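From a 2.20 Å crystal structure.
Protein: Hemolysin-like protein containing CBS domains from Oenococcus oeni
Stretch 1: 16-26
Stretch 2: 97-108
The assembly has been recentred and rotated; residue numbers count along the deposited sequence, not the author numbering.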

ATOM      1  N   GLU A  16     -14.115 -17.672  -2.704  1.00 64.05           N
ATOM      2  CA  GLU A  16     -13.116 -18.589  -2.159  1.00 65.72           C
ATOM      3  C   GLU A  16     -12.495 -17.988  -0.929  1.00 59.34           C
ATOM      4  O   GLU A  16     -12.423 -18.614   0.122  1.00 57.94           O
ATOM      5  CB  GLU A  16     -12.005 -18.856  -3.166  1.00 76.58           C
ATOM      6  CG  GLU A  16     -12.428 -19.689  -4.352  1.00 87.73           C
ATOM      7  CD  GLU A  16     -11.465 -19.540  -5.504  1.00 91.13           C
ATOM      8  OE1 GLU A  16     -11.888 -19.021  -6.556  1.00 92.01           O
ATOM      9  OE2 GLU A  16     -10.283 -19.917  -5.348  1.00 90.03           O
HETATM   10  N   MSE A  17     -12.041 -16.755  -1.073  1.00 53.93           N
HETATM   11  CA  MSE A  17     -11.357 -16.091   0.009  1.00 51.56           C
HETATM   12  C   MSE A  17     -12.270 -15.894   1.211  1.00 61.54           C
HETATM   13  O   MSE A  17     -11.795 -15.792   2.345  1.00 60.87           O
HETATM   14  CB  MSE A  17     -10.825 -14.745  -0.452  1.00 36.86           C
HETATM   15  CG  MSE A  17      -9.653 -14.239   0.394  1.00 47.72           C
HETATM   16 SE   MSE A  17      -9.798 -12.342   0.781  0.58 57.42          SE
HETATM   17  CE  MSE A  17      -7.915 -11.920   0.626  1.00109.80           C
ATOM     18  N   ASN A  18     -13.574 -15.825   0.965  1.00 64.85           N
ATOM     19  CA  ASN A  18     -14.527 -15.602   2.045  1.00 62.87           C
ATOM     20  C   ASN A  18     -14.456 -16.728   3.070  1.00 61.22           C
ATOM     21  O   ASN A  18     -14.759 -16.542   4.251  1.00 55.45           O
ATOM     22  CB  ASN A  18     -15.949 -15.470   1.496  1.00 63.33           C
ATOM     23  CG  ASN A  18     -16.968 -15.186   2.583  1.00 65.55           C
ATOM     24  OD1 ASN A  18     -17.845 -16.012   2.867  1.00 70.29           O
ATOM     25  ND2 ASN A  18     -16.853 -14.020   3.208  1.00 53.96           N
ATOM     26  N   ASP A  19     -14.023 -17.893   2.609  1.00 65.52           N
ATOM     27  CA  ASP A  19     -14.056 -19.093   3.432  1.00 67.43           C
ATOM     28  C   ASP A  19     -12.683 -19.459   3.978  1.00 57.55           C
ATOM     29  O   ASP A  19     -12.573 -20.330   4.837  1.00 50.54           O
ATOM     30  CB  ASP A  19     -14.640 -20.263   2.636  1.00 77.50           C
ATOM     31  CG  ASP A  19     -15.525 -21.149   3.478  1.00 92.35           C
ATOM     32  OD1 ASP A  19     -15.717 -20.836   4.671  1.00 92.06           O
ATOM     33  OD2 ASP A  19     -16.035 -22.158   2.950  1.00103.24           O
ATOM     34  N   LYS A  20     -11.646 -18.780   3.487  1.00 50.99           N
ATOM     35  CA  LYS A  20     -10.270 -19.048   3.902  1.00 52.04           C
ATOM     36  C   LYS A  20      -9.994 -18.527   5.308  1.00 52.79           C
ATOM     37  O   LYS A  20     -10.760 -17.732   5.852  1.00 54.22           O
ATOM     38  CB  LYS A  20      -9.280 -18.429   2.914  1.00 53.90           C
ATOM     39  CG  LYS A  20      -9.021 -19.260   1.669  1.00 56.22           C
ATOM     40  CD  LYS A  20      -8.560 -18.379   0.508  1.00 63.37           C
ATOM     41  CE  LYS A  20      -8.328 -19.202  -0.753  1.00 65.48           C
ATOM     42  NZ  LYS A  20      -7.197 -20.159  -0.571  1.00 65.81           N
ATOM     43  N   VAL A  21      -8.895 -18.980   5.895  1.00 57.13           N
ATOM     44  CA  VAL A  21      -8.494 -18.493   7.212  1.00 52.49           C
ATOM     45  C   VAL A  21      -7.130 -17.806   7.193  1.00 45.85           C
ATOM     46  O   VAL A  21      -6.399 -17.845   6.203  1.00 38.39           O
ATOM     47  CB  VAL A  21      -8.471 -19.610   8.254  1.00 51.21           C
ATOM     48  CG1 VAL A  21      -9.847 -20.208   8.408  1.00 56.09           C
ATOM     49  CG2 VAL A  21      -7.460 -20.669   7.866  1.00 51.01           C
ATOM     50  N   ALA A  22      -6.796 -17.188   8.316  1.00 40.74           N
ATOM     51  CA  ALA A  22      -5.561 -16.439   8.453  1.00 32.98           C
ATOM     52  C   ALA A  22      -4.311 -17.156   7.903  1.00 41.85           C
ATOM     53  O   ALA A  22      -3.490 -16.544   7.219  1.00 50.43           O
ATOM     54  CB  ALA A  22      -5.365 -16.034   9.911  1.00 23.83           C
ATOM     55  N   SER A  23      -4.167 -18.442   8.195  1.00 36.13           N
ATOM     56  CA  SER A  23      -2.972 -19.186   7.797  1.00 35.01           C
ATOM     57  C   SER A  23      -2.840 -19.453   6.292  1.00 42.14           C
ATOM     58  O   SER A  23      -1.770 -19.827   5.815  1.00 50.85           O
ATOM     59  CB  SER A  23      -2.866 -20.498   8.591  1.00 33.27           C
ATOM     60  OG  SER A  23      -4.003 -21.318   8.409  1.00 42.17           O
ATOM     61  N   ASP A  24      -3.924 -19.269   5.548  1.00 40.74           N
ATOM     62  CA  ASP A  24      -3.905 -19.482   4.101  1.00 48.86           C
ATOM     63  C   ASP A  24      -3.316 -18.280   3.338  1.00 46.93           C
ATOM     64  O   ASP A  24      -2.810 -18.420   2.223  1.00 50.22           O
ATOM     65  CB  ASP A  24      -5.323 -19.752   3.584  1.00 51.18           C
ATOM     66  CG  ASP A  24      -6.034 -20.864   4.349  1.00 58.64           C
ATOM     67  OD1 ASP A  24      -6.958 -21.484   3.786  1.00 61.76           O
ATOM     68  OD2 ASP A  24      -5.681 -21.115   5.513  1.00 71.07           O
ATOM     69  N   VAL A  25      -3.368 -17.112   3.967  1.00 34.79           N
ATOM     70  CA  VAL A  25      -3.171 -15.839   3.292  1.00 37.17           C
ATOM     71  C   VAL A  25      -1.917 -15.126   3.783  1.00 40.82           C
ATOM     72  O   VAL A  25      -1.384 -14.233   3.125  1.00 39.83           O
ATOM     73  CB  VAL A  25      -4.394 -14.929   3.552  1.00 37.69           C
ATOM     74  CG1 VAL A  25      -4.099 -13.496   3.182  1.00 54.91           C
ATOM     75  CG2 VAL A  25      -5.607 -15.437   2.786  1.00 41.85           C
HETATM   76  N   MSE A  26      -1.432 -15.536   4.942  1.00 37.28           N
HETATM   77  CA  MSE A  26      -0.419 -14.762   5.631  1.00 27.87           C
HETATM   78  C   MSE A  26       0.958 -14.934   5.020  1.00 35.58           C
HETATM   79  O   MSE A  26       1.244 -15.918   4.327  1.00 38.93           O
HETATM   80  CB  MSE A  26      -0.343 -15.205   7.077  1.00 27.60           C
HETATM   81  CG  MSE A  26       0.163 -16.610   7.173  1.00 29.90           C
HETATM   82 SE   MSE A  26       0.282 -17.411   8.962  0.78 42.71          SE
HETATM   83  CE  MSE A  26       1.237 -18.997   8.303  1.00 22.31           C
ATOM     84  N   SER A  97      -3.619  -9.018  17.019  1.00 42.41           N
ATOM     85  CA  SER A  97      -3.238 -10.405  16.832  1.00 41.04           C
ATOM     86  C   SER A  97      -4.481 -11.252  16.634  1.00 40.14           C
ATOM     87  O   SER A  97      -5.552 -10.952  17.175  1.00 33.90           O
ATOM     88  CB  SER A  97      -2.398 -10.905  18.013  1.00 51.47           C
ATOM     89  OG  SER A  97      -3.109 -10.825  19.235  1.00 55.89           O
ATOM     90  N   VAL A  98      -4.343 -12.297  15.829  1.00 43.55           N
ATOM     91  CA  VAL A  98      -5.469 -13.163  15.501  1.00 37.61           C
ATOM     92  C   VAL A  98      -4.954 -14.592  15.406  1.00 40.12           C
ATOM     93  O   VAL A  98      -3.794 -14.791  15.035  1.00 47.44           O
ATOM     94  CB  VAL A  98      -6.118 -12.765  14.142  1.00 44.20           C
ATOM     95  CG1 VAL A  98      -6.360 -11.253  14.065  1.00 47.47           C
ATOM     96  CG2 VAL A  98      -5.256 -13.200  12.968  1.00 38.00           C
ATOM     97  N   PRO A  99      -5.818 -15.588  15.724  1.00 30.04           N
ATOM     98  CA  PRO A  99      -5.450 -17.010  15.664  1.00 33.79           C
ATOM     99  C   PRO A  99      -5.359 -17.518  14.230  1.00 40.44           C
ATOM    100  O   PRO A  99      -6.025 -16.965  13.348  1.00 44.48           O
ATOM    101  CB  PRO A  99      -6.611 -17.716  16.389  1.00 38.16           C
ATOM    102  CG  PRO A  99      -7.616 -16.635  16.759  1.00 34.82           C
ATOM    103  CD  PRO A  99      -7.257 -15.405  15.987  1.00 24.50           C
ATOM    104  N   GLU A 100      -4.552 -18.553  13.998  1.00 45.26           N
ATOM    105  CA  GLU A 100      -4.388 -19.126  12.654  1.00 45.44           C
ATOM    106  C   GLU A 100      -5.700 -19.455  11.962  1.00 43.25           C
ATOM    107  O   GLU A 100      -5.787 -19.444  10.733  1.00 47.56           O
ATOM    108  CB  GLU A 100      -3.543 -20.396  12.707  1.00 49.45           C
ATOM    109  CG  GLU A 100      -2.064 -20.156  12.781  1.00 53.48           C
ATOM    110  CD  GLU A 100      -1.319 -21.349  13.330  1.00 70.87           C
ATOM    111  OE1 GLU A 100      -1.788 -22.492  13.142  1.00 81.01           O
ATOM    112  OE2 GLU A 100      -0.266 -21.147  13.962  1.00 77.74           O
ATOM    113  N   ASN A 101      -6.724 -19.759  12.746  1.00 45.82           N
ATOM    114  CA  ASN A 101      -7.963 -20.260  12.173  1.00 48.32           C
ATOM    115  C   ASN A 101      -9.048 -19.202  11.959  1.00 47.18           C
ATOM    116  O   ASN A 101     -10.137 -19.533  11.506  1.00 51.10           O
ATOM    117  CB  ASN A 101      -8.510 -21.443  12.983  1.00 46.34           C
ATOM    118  CG  ASN A 101      -8.769 -21.081  14.431  1.00 64.43           C
ATOM    119  OD1 ASN A 101      -9.749 -20.408  14.751  1.00 69.10           O
ATOM    120  ND2 ASN A 101      -7.880 -21.517  15.317  1.00 74.02           N
HETATM  121  N   MSE A 102      -8.768 -17.938  12.268  1.00 40.38           N
HETATM  122  CA  MSE A 102      -9.776 -16.905  12.026  1.00 45.27           C
HETATM  123  C   MSE A 102     -10.070 -16.789  10.533  1.00 47.52           C
HETATM  124  O   MSE A 102      -9.159 -16.766   9.714  1.00 35.88           O
HETATM  125  CB  MSE A 102      -9.342 -15.545  12.571  1.00 50.02           C
HETATM  126  CG  MSE A 102     -10.495 -14.721  13.126  1.00 47.34           C
HETATM  127 SE   MSE A 102     -10.026 -12.877  13.546  0.72 59.91          SE
HETATM  128  CE  MSE A 102     -11.446 -12.486  14.827  1.00146.63           C
ATOM    129  N   LYS A 103     -11.352 -16.733  10.188  1.00 56.24           N
ATOM    130  CA  LYS A 103     -11.753 -16.545   8.803  1.00 56.02           C
ATOM    131  C   LYS A 103     -11.286 -15.176   8.329  1.00 58.74           C
ATOM    132  O   LYS A 103     -11.398 -14.185   9.048  1.00 60.28           O
ATOM    133  CB  LYS A 103     -13.269 -16.665   8.653  1.00 60.30           C
ATOM    134  CG  LYS A 103     -13.741 -17.875   7.853  1.00 66.09           C
ATOM    135  CD  LYS A 103     -13.475 -19.177   8.590  1.00 76.58           C
ATOM    136  CE  LYS A 103     -14.285 -20.330   7.979  1.00 84.52           C
ATOM    137  NZ  LYS A 103     -15.757 -20.035   8.002  1.00 91.52           N
ATOM    138  N   VAL A 104     -10.772 -15.131   7.110  1.00 50.74           N
ATOM    139  CA  VAL A 104     -10.184 -13.916   6.571  1.00 47.53           C
ATOM    140  C   VAL A 104     -10.996 -12.639   6.822  1.00 49.23           C
ATOM    141  O   VAL A 104     -10.468 -11.679   7.371  1.00 55.25           O
ATOM    142  CB  VAL A 104      -9.841 -14.087   5.089  1.00 44.59           C
ATOM    143  CG1 VAL A 104      -9.381 -12.785   4.505  1.00 38.52           C
ATOM    144  CG2 VAL A 104      -8.758 -15.153   4.938  1.00 38.39           C
ATOM    145  N   PRO A 105     -12.282 -12.623   6.441  1.00 50.30           N
ATOM    146  CA  PRO A 105     -13.068 -11.398   6.659  1.00 54.03           C
ATOM    147  C   PRO A 105     -13.119 -10.981   8.130  1.00 55.83           C
ATOM    148  O   PRO A 105     -13.193  -9.774   8.418  1.00 53.94           O
ATOM    149  CB  PRO A 105     -14.469 -11.787   6.188  1.00 54.90           C
ATOM    150  CG  PRO A 105     -14.243 -12.908   5.226  1.00 60.91           C
ATOM    151  CD  PRO A 105     -13.057 -13.664   5.747  1.00 53.10           C
ATOM    152  N   ASP A 106     -13.084 -11.963   9.036  1.00 38.27           N
ATOM    153  CA  ASP A 106     -13.109 -11.679  10.468  1.00 47.69           C
ATOM    154  C   ASP A 106     -11.807 -11.032  10.932  1.00 50.70           C
ATOM    155  O   ASP A 106     -11.807 -10.215  11.849  1.00 53.58           O
ATOM    156  CB  ASP A 106     -13.392 -12.940  11.271  1.00 49.94           C
ATOM    157  CG  ASP A 106     -14.839 -13.373  11.176  1.00 61.59           C
ATOM    158  OD1 ASP A 106     -15.679 -12.535  10.792  1.00 62.13           O
ATOM    159  OD2 ASP A 106     -15.137 -14.546  11.492  1.00 72.37           O
ATOM    160  N   VAL A 107     -10.701 -11.393  10.294  1.00 47.46           N
ATOM    161  CA  VAL A 107      -9.450 -10.712  10.557  1.00 45.68           C
ATOM    162  C   VAL A 107      -9.505  -9.291   9.990  1.00 49.50           C
ATOM    163  O   VAL A 107      -9.153  -8.338  10.680  1.00 52.78           O
ATOM    164  CB  VAL A 107      -8.217 -11.525  10.059  1.00 61.09           C
ATOM    165  CG1 VAL A 107      -8.617 -12.967   9.770  1.00 62.67           C
ATOM    166  CG2 VAL A 107      -7.563 -10.890   8.847  1.00 47.64           C
HETATM  167  N   MSE A 108      -9.988  -9.142   8.756  1.00 54.83           N
HETATM  168  CA  MSE A 108     -10.123  -7.815   8.149  1.00 57.21           C
HETATM  169  C   MSE A 108     -10.898  -6.886   9.091  1.00 55.19           C
HETATM  170  O   MSE A 108     -10.505  -5.737   9.313  1.00 55.73           O
HETATM  171  CB  MSE A 108     -10.830  -7.892   6.791  1.00 48.16           C
HETATM  172  CG  MSE A 108     -10.040  -8.533   5.647  1.00 42.00           C
HETATM  173 SE   MSE A 108     -11.238  -9.032   4.148  0.38 49.63          SE
HETATM  174  CE  MSE A 108     -11.432  -7.308   3.217  1.00 41.50           C
TER
HETATM  175  O   HOH W   1     -17.831 -19.076   5.846  1.00 42.38           O
HETATM  176  O   HOH W   2      -5.815 -22.524  10.592  1.00 37.56           O

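Val21 and Lys103 form a single beta bridge, their CA atoms 4.1 Å apart, framed by hydrogen bonds from Val104 N to Lys20 O (2.9 Å, nearly linear at 167°) and from Ala22 N to Met102 O (2.8 Å). Ser23 N adds a separate hydrogen bond to Glu100 O (3.2 Å), a carbonyl within the type I turn from Pro99 to Met102. The close approach also brings Val21 CA to 3.1 Å from Met102 O and Lys103 CA to 3.3 Å from Lys20 O, both as CA-H...O contacts.

Apolar packing fills the buried side. Val104, at the start of its helix, has the largest covered area: its CG1 lies 3.8 Å from Met17 SE, a selenomethionine, and its CG2 3.8 Å from Val25 CG2. Ala22 points toward the second stretch, its CB 3.6 Å from Pro99 O and 4.2 Å from Val98 CG2; the methyl is an apolar group suited to this buried place. Outside this buried cluster, Pro105 CG lies 3.5 Å from Asn18 ND2, a van der Waals contact at a partly exposed place.

Charge and water act at the exposed margin. The long Lys103 side chain carries NZ to Asp19 OD1 (3.4 Å), a salt bridge with a weak hydrogen bond, and water 1 links the same two atoms. Water 2 joins Ser23 OG to Glu100 O, the latter bond weak.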